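Local coordinates for glycolipid-binding domain-containing protein (Pseudomonas aeruginosa, PDB 2H1T) that is of unknown function but probably binds glycolipids or takes part in their metabolism, at residues R142-A147 against Y156-L161; Y50-D55 against S108-T113. One frame throughout, in Å; residues are numbered along the deposited sequence. Where two conformers were deposited one is given.

Contact 1: residues R142-A147 against Y156-L161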
loop_
_atom_site.group_PDB
_atom_site.type_symbol
_atom_site.label_atom_id
_atom_site.label_comp_id
_atom_site.label_asym_id
_atom_site.label_seq_id
_atom_site.Cartn_x
_atom_site.Cartn_y
_atom_site.Cartn_z
ATOM N N ARG A 142 -10.578 12.512 17.297
ATOM C CA ARG A 142 -10.875 13.687 18.101
ATOM C C ARG A 142 -11.969 14.504 17.507
ATOM O O ARG A 142 -12.161 14.527 16.266
ATOM C CB ARG A 142 -9.649 14.544 18.303
ATOM C CG ARG A 142 -9.083 15.108 17.045
ATOM C CD ARG A 142 -7.738 15.792 17.280
ATOM N NE ARG A 142 -7.060 16.064 16.001
ATOM C CZ ARG A 142 -7.314 17.105 15.221
ATOM N NH1 ARG A 142 -8.236 17.995 15.559
ATOM N NH2 ARG A 142 -6.630 17.277 14.088
ATOM N N SER A 143 -12.693 15.185 18.388
ATOM C CA SER A 143 -13.752 16.074 17.935
ATOM C C SER A 143 -13.202 17.267 17.137
ATOM O O SER A 143 -12.167 17.844 17.479
ATOM C CB SER A 143 -14.570 16.563 19.124
ATOM O OG SER A 143 -15.650 17.325 18.656
HETATM N N MSE A 144 -13.906 17.634 16.066
HETATM C CA MSE A 144 -13.498 18.761 15.217
HETATM C C MSE A 144 -14.710 19.514 14.661
HETATM O O MSE A 144 -15.606 18.907 14.060
HETATM C CB MSE A 144 -12.625 18.295 14.054
HETATM C CG MSE A 144 -12.137 19.413 13.215
HETATM SE SE MSE A 144 -11.281 18.746 11.666
HETATM C CE MSE A 144 -9.657 18.190 12.533
ATOM N N ARG A 145 -14.726 20.819 14.895
ATOM C CA ARG A 145 -15.781 21.697 14.422
ATOM C C ARG A 145 -15.590 21.983 12.928
ATOM O O ARG A 145 -14.499 22.324 12.490
ATOM C CB ARG A 145 -15.810 22.994 15.239
ATOM C CG ARG A 145 -16.298 22.793 16.686
ATOM C CD ARG A 145 -16.106 24.015 17.565
ATOM N NE ARG A 145 -16.747 25.181 16.965
ATOM C CZ ARG A 145 -16.125 26.275 16.540
ATOM N NH1 ARG A 145 -14.814 26.449 16.703
ATOM N NH2 ARG A 145 -16.845 27.241 15.988
ATOM N N GLN A 146 -16.667 21.800 12.169
ATOM C CA GLN A 146 -16.645 21.942 10.719
ATOM C C GLN A 146 -17.888 22.699 10.303
ATOM O O GLN A 146 -18.869 22.703 11.021
ATOM C CB GLN A 146 -16.633 20.584 10.049
ATOM C CG GLN A 146 -15.458 19.713 10.436
ATOM C CD GLN A 146 -15.441 18.393 9.738
ATOM O OE1 GLN A 146 -16.426 17.985 9.092
ATOM N NE2 GLN A 146 -14.292 17.722 9.802
ATOM N N ALA A 147 -17.863 23.311 9.123
ATOM C CA ALA A 147 -19.102 23.845 8.545
ATOM C C ALA A 147 -19.306 23.378 7.112
ATOM O O ALA A 147 -18.332 23.210 6.336
ATOM C CB ALA A 147 -19.130 25.367 8.603
ATOM N N TYR A 156 -20.977 21.980 -2.494
ATOM C CA TYR A 156 -20.943 22.305 -1.087
ATOM C C TYR A 156 -19.630 22.990 -0.693
ATOM O O TYR A 156 -18.544 22.531 -1.085
ATOM C CB TYR A 156 -21.067 21.010 -0.259
ATOM C CG TYR A 156 -22.479 20.531 -0.196
ATOM C CD1 TYR A 156 -23.043 19.842 -1.272
ATOM C CD2 TYR A 156 -23.297 20.814 0.910
ATOM C CE1 TYR A 156 -24.384 19.442 -1.235
ATOM C CE2 TYR A 156 -24.634 20.365 0.949
ATOM C CZ TYR A 156 -25.165 19.713 -0.125
ATOM O OH TYR A 156 -26.487 19.303 -0.114
ATOM N N LEU A 157 -19.751 24.080 0.068
ATOM C CA LEU A 157 -18.593 24.707 0.705
ATOM C C LEU A 157 -18.283 24.061 2.044
ATOM O O LEU A 157 -19.105 24.079 2.977
ATOM C CB LEU A 157 -18.797 26.199 0.862
ATOM C CG LEU A 157 -17.654 27.000 1.495
ATOM C CD1 LEU A 157 -16.444 27.055 0.550
ATOM C CD2 LEU A 157 -18.155 28.355 1.867
ATOM N N TYR A 158 -17.091 23.485 2.128
ATOM C CA TYR A 158 -16.609 22.847 3.346
ATOM C C TYR A 158 -15.651 23.855 4.025
ATOM O O TYR A 158 -14.857 24.489 3.352
ATOM C CB TYR A 158 -15.863 21.509 3.051
ATOM C CG TYR A 158 -15.125 21.080 4.292
ATOM C CD1 TYR A 158 -15.784 20.383 5.305
ATOM C CD2 TYR A 158 -13.798 21.500 4.523
ATOM C CE1 TYR A 158 -15.087 20.068 6.508
ATOM C CE2 TYR A 158 -13.145 21.239 5.703
ATOM C CZ TYR A 158 -13.801 20.525 6.696
ATOM O OH TYR A 158 -13.098 20.232 7.866
ATOM N N GLU A 159 -15.720 24.008 5.336
ATOM C CA GLU A 159 -14.761 24.817 6.099
ATOM C C GLU A 159 -14.330 24.138 7.415
ATOM O O GLU A 159 -15.167 23.640 8.171
ATOM C CB GLU A 159 -15.359 26.175 6.458
ATOM C CG GLU A 159 -15.962 26.945 5.289
ATOM C CD GLU A 159 -16.655 28.217 5.699
ATOM O OE1 GLU A 159 -15.962 29.256 5.866
ATOM O OE2 GLU A 159 -17.899 28.187 5.828
ATOM N N ASN A 160 -13.040 24.181 7.708
ATOM C CA ASN A 160 -12.552 23.920 9.062
ATOM C C ASN A 160 -12.911 25.069 9.993
ATOM O O ASN A 160 -12.686 26.253 9.655
ATOM C CB ASN A 160 -11.029 23.783 9.054
ATOM C CG ASN A 160 -10.442 23.589 10.457
ATOM O OD1 ASN A 160 -10.107 24.570 11.160
ATOM N ND2 ASN A 160 -10.286 22.328 10.862
ATOM N N LEU A 161 -13.391 24.731 11.178
ATOM C CA LEU A 161 -13.676 25.756 12.172
ATOM C C LEU A 161 -12.676 25.784 13.310
ATOM O O LEU A 161 -12.853 26.560 14.245
ATOM C CB LEU A 161 -15.118 25.640 12.688
ATOM C CG LEU A 161 -16.255 25.769 11.682
ATOM C CD1 LEU A 161 -17.608 25.841 12.394
ATOM C CD2 LEU A 161 -16.106 26.967 10.825
#
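Ala147 and Glu159 pair through both of their backbone amides: Ala147 N donates to Glu159 O at 2.9 Å, and Glu159 N returns a bond to Ala147 O. Two residues along, Leu161 N reaches Arg145 O at 3.0 Å, just past the end of strand 155-160. Between them, Gln146 and Asn160 form a non-hydrogen-bonded pair, with Gln146 CA 3.4 Å from Glu159 O. These are neighbouring antiparallel strands of a beta hairpin, inside the mixed sheet of the fold. On the Gln146 face, the Gln146 amide stands almost perpendicular to the Tyr158 ring, and its CD lies in the ring plane, at the CE1 edge. NE2 turns to Asp104, while Tyr158 OH hydrogen-bonds a bound methylpentanediol, probably from the crystallisation liquor. Beside them the selenium of Met144 lies 3.8 Å from Asn160 ND2. On the other face, Leu161 lays CB over the Arg145 guanidinium, offset toward its rim, and CD2 against Ala147 CB at 4.1 Å. The Arg145 chain bends at chi3 (55°), which sets NE; chi4 then turns the guanidinium so that one face lies over Leu161 CB. Further out, Arg126 and Lys167 form salt bridges with the two carboxylate oxygens of Glu159.

Contact 2: residues Y50-D55 against S108-T113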
loop_
_atom_site.group_PDB
_atom_site.type_symbol
_atom_site.label_atom_id
_atom_site.label_comp_id
_atom_site.label_asym_id
_atom_site.label_seq_id
_atom_site.Cartn_x
_atom_site.Cartn_y
_atom_site.Cartn_z
ATOM N N TYR A 50 -11.896 -0.405 6.323
ATOM C CA TYR A 50 -12.883 0.045 7.263
ATOM C C TYR A 50 -14.296 -0.243 6.820
ATOM O O TYR A 50 -14.562 -0.419 5.633
ATOM C CB TYR A 50 -12.681 1.531 7.574
ATOM C CG TYR A 50 -13.089 2.526 6.477
ATOM C CD1 TYR A 50 -14.421 2.957 6.316
ATOM C CD2 TYR A 50 -12.125 3.136 5.666
ATOM C CE1 TYR A 50 -14.760 3.884 5.317
ATOM C CE2 TYR A 50 -12.470 4.102 4.707
ATOM C CZ TYR A 50 -13.783 4.468 4.551
ATOM O OH TYR A 50 -14.101 5.420 3.591
ATOM N N ARG A 51 -15.184 -0.284 7.795
ATOM C CA ARG A 51 -16.600 -0.449 7.504
ATOM C C ARG A 51 -17.382 0.523 8.351
ATOM O O ARG A 51 -17.146 0.607 9.560
ATOM C CB ARG A 51 -17.025 -1.907 7.758
ATOM C CG ARG A 51 -18.564 -2.145 7.622
ATOM C CD ARG A 51 -18.992 -3.598 7.907
ATOM N NE ARG A 51 -18.604 -4.084 9.237
ATOM C CZ ARG A 51 -19.300 -3.913 10.367
ATOM N NH1 ARG A 51 -20.452 -3.223 10.389
ATOM N NH2 ARG A 51 -18.828 -4.434 11.501
ATOM N N LEU A 52 -18.294 1.251 7.713
ATOM C CA LEU A 52 -19.220 2.142 8.404
ATOM C C LEU A 52 -20.645 1.677 8.210
ATOM O O LEU A 52 -21.008 1.140 7.158
ATOM C CB LEU A 52 -19.081 3.593 7.904
ATOM C CG LEU A 52 -17.660 4.167 7.897
ATOM C CD1 LEU A 52 -17.668 5.595 7.302
ATOM C CD2 LEU A 52 -17.044 4.099 9.303
ATOM N N ARG A 53 -21.449 1.865 9.253
ATOM C CA ARG A 53 -22.858 1.533 9.197
ATOM C C ARG A 53 -23.620 2.701 9.808
ATOM O O ARG A 53 -23.223 3.235 10.844
ATOM C CB ARG A 53 -23.139 0.219 9.924
ATOM C CG ARG A 53 -24.621 -0.169 9.993
ATOM C CD ARG A 53 -24.872 -1.539 10.684
ATOM N NE ARG A 53 -24.443 -1.522 12.082
ATOM C CZ ARG A 53 -25.141 -0.989 13.083
ATOM N NH1 ARG A 53 -26.314 -0.417 12.861
ATOM N NH2 ARG A 53 -24.666 -1.023 14.316
ATOM N N TRP A 54 -24.713 3.088 9.165
ATOM C CA TRP A 54 -25.501 4.266 9.611
ATOM C C TRP A 54 -26.971 3.935 9.614
ATOM O O TRP A 54 -27.348 2.862 9.138
ATOM C CB TRP A 54 -25.234 5.455 8.700
ATOM C CG TRP A 54 -25.383 5.175 7.259
ATOM C CD1 TRP A 54 -26.499 5.354 6.506
ATOM C CD2 TRP A 54 -24.371 4.657 6.373
ATOM N NE1 TRP A 54 -26.255 4.990 5.207
ATOM C CE2 TRP A 54 -24.950 4.589 5.088
ATOM C CE3 TRP A 54 -23.002 4.341 6.520
ATOM C CZ2 TRP A 54 -24.241 4.154 3.967
ATOM C CZ3 TRP A 54 -22.285 3.926 5.392
ATOM C CH2 TRP A 54 -22.919 3.802 4.137
ATOM N N ASP A 55 -27.795 4.820 10.187
ATOM C CA ASP A 55 -29.236 4.600 10.210
ATOM C C ASP A 55 -29.972 5.186 9.002
ATOM O O ASP A 55 -29.344 5.683 8.062
ATOM C CB ASP A 55 -29.838 5.122 11.528
ATOM C CG ASP A 55 -29.794 6.630 11.644
ATOM O OD1 ASP A 55 -29.587 7.349 10.632
ATOM O OD2 ASP A 55 -30.012 7.106 12.768
ATOM N N SER A 108 -9.952 10.405 3.153
ATOM C CA SER A 108 -11.073 9.883 2.356
ATOM C C SER A 108 -12.132 10.920 2.077
ATOM O O SER A 108 -12.706 11.505 2.990
ATOM C CB SER A 108 -11.733 8.672 2.994
ATOM O OG SER A 108 -12.892 8.255 2.267
ATOM N N PRO A 109 -12.483 11.081 0.796
ATOM C CA PRO A 109 -13.580 12.026 0.543
ATOM C C PRO A 109 -14.960 11.373 0.687
ATOM O O PRO A 109 -16.020 12.048 0.573
ATOM C CB PRO A 109 -13.304 12.456 -0.895
ATOM C CG PRO A 109 -12.762 11.264 -1.507
ATOM C CD PRO A 109 -11.917 10.560 -0.461
ATOM N N PHE A 110 -14.975 10.077 0.980
ATOM C CA PHE A 110 -16.269 9.409 1.262
ATOM C C PHE A 110 -17.040 10.108 2.359
ATOM O O PHE A 110 -18.252 10.366 2.214
ATOM C CB PHE A 110 -16.124 7.943 1.639
ATOM C CG PHE A 110 -17.435 7.283 2.015
ATOM C CD1 PHE A 110 -18.564 7.377 1.173
ATOM C CD2 PHE A 110 -17.546 6.567 3.156
ATOM C CE1 PHE A 110 -19.771 6.786 1.501
ATOM C CE2 PHE A 110 -18.764 5.974 3.488
ATOM C CZ PHE A 110 -19.868 6.085 2.667
ATOM N N THR A 111 -16.348 10.431 3.450
ATOM C CA THR A 111 -17.055 10.845 4.651
ATOM C C THR A 111 -17.759 12.201 4.561
ATOM O O THR A 111 -18.645 12.485 5.346
ATOM C CB THR A 111 -16.149 10.763 5.902
ATOM O OG1 THR A 111 -14.949 11.546 5.725
ATOM C CG2 THR A 111 -15.794 9.301 6.175
ATOM N N ASN A 112 -17.428 12.997 3.547
ATOM C CA ASN A 112 -18.141 14.249 3.286
ATOM C C ASN A 112 -19.625 14.001 2.946
ATOM O O ASN A 112 -20.463 14.883 3.077
ATOM C CB ASN A 112 -17.471 14.992 2.143
ATOM C CG ASN A 112 -16.069 15.480 2.486
ATOM O OD1 ASN A 112 -15.072 14.825 2.165
ATOM N ND2 ASN A 112 -15.995 16.563 3.201
ATOM N N THR A 113 -19.933 12.782 2.518
ATOM C CA THR A 113 -21.304 12.410 2.186
ATOM C C THR A 113 -22.226 12.418 3.394
ATOM O O THR A 113 -23.388 12.794 3.277
ATOM C CB THR A 113 -21.302 11.045 1.497
ATOM O OG1 THR A 113 -20.597 11.181 0.272
ATOM C CG2 THR A 113 -22.714 10.552 1.183
#
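Phe110 meets three side chains of strand 45-54 in turn: Tyr50, Leu52 and Trp54, alternate residues that all point from the strand toward the 108-113 segment. The denser packing is round the Phe110 ring. Tyr50 OH sits 3.7 Å from Phe110 CD2, which lies near the plane of the tyrosine ring at its edge. Leu52 CD1 touches Phe110 CE2 at 4.0 Å from the ring edge, the two side chains sliding past each other in opposite directions. Trp54 and Phe110 reach toward each other tip to tip, with CH2 4.1 Å from CZ. Phe110 has CG anti to its backbone N (chi1 176°). Phe114 of the following helix adds edge-to-face contacts to both Phe110 and Trp54.

Contact is sparser at Thr111, whose CG2 comes no nearer than 4.3 Å to Leu52 CD1, and the backbones stay well apart, the nearest CA atoms, those of Leu52 and Thr111, 9.7 Å from each other. The alternate residues Arg51 and Arg53 take no part and are partly exposed; Arg53 forms a salt bridge with Glu62. At the Tyr50 end, Glu22 hydrogen-bonds both hydroxyls, OE2 that of Tyr50 and OE1 that of Ser108. Ser108 OG also takes the amide of Phe110 at 3.1 Å, an ST turn in the loop that seats an aromatic residue against the Tyr50-Leu52-Trp54 face of the six-stranded antiparallel sheet.

How the contacts relate
After strand 6-12 the chain builds the antiparallel six-stranded sheet, and strand 45-54 supplies one side of contact 2. After 52 intervening residues, which complete that sheet and begin the mixed one with strand 102-106, the chain returns at 108-113 and closes this long loop. Helix 113-119 and strand 126-135 follow before contact 1 opens and closes a short hairpin, with only eight residues between 142-147 and 156-161. The contacts lie in series, neither nested nor crossed, their centres about 16 Å apart. Contact 2 ties the first sheet to the connection leading from strand 102-106; contact 1 joins neighbouring strands inside the second sheet.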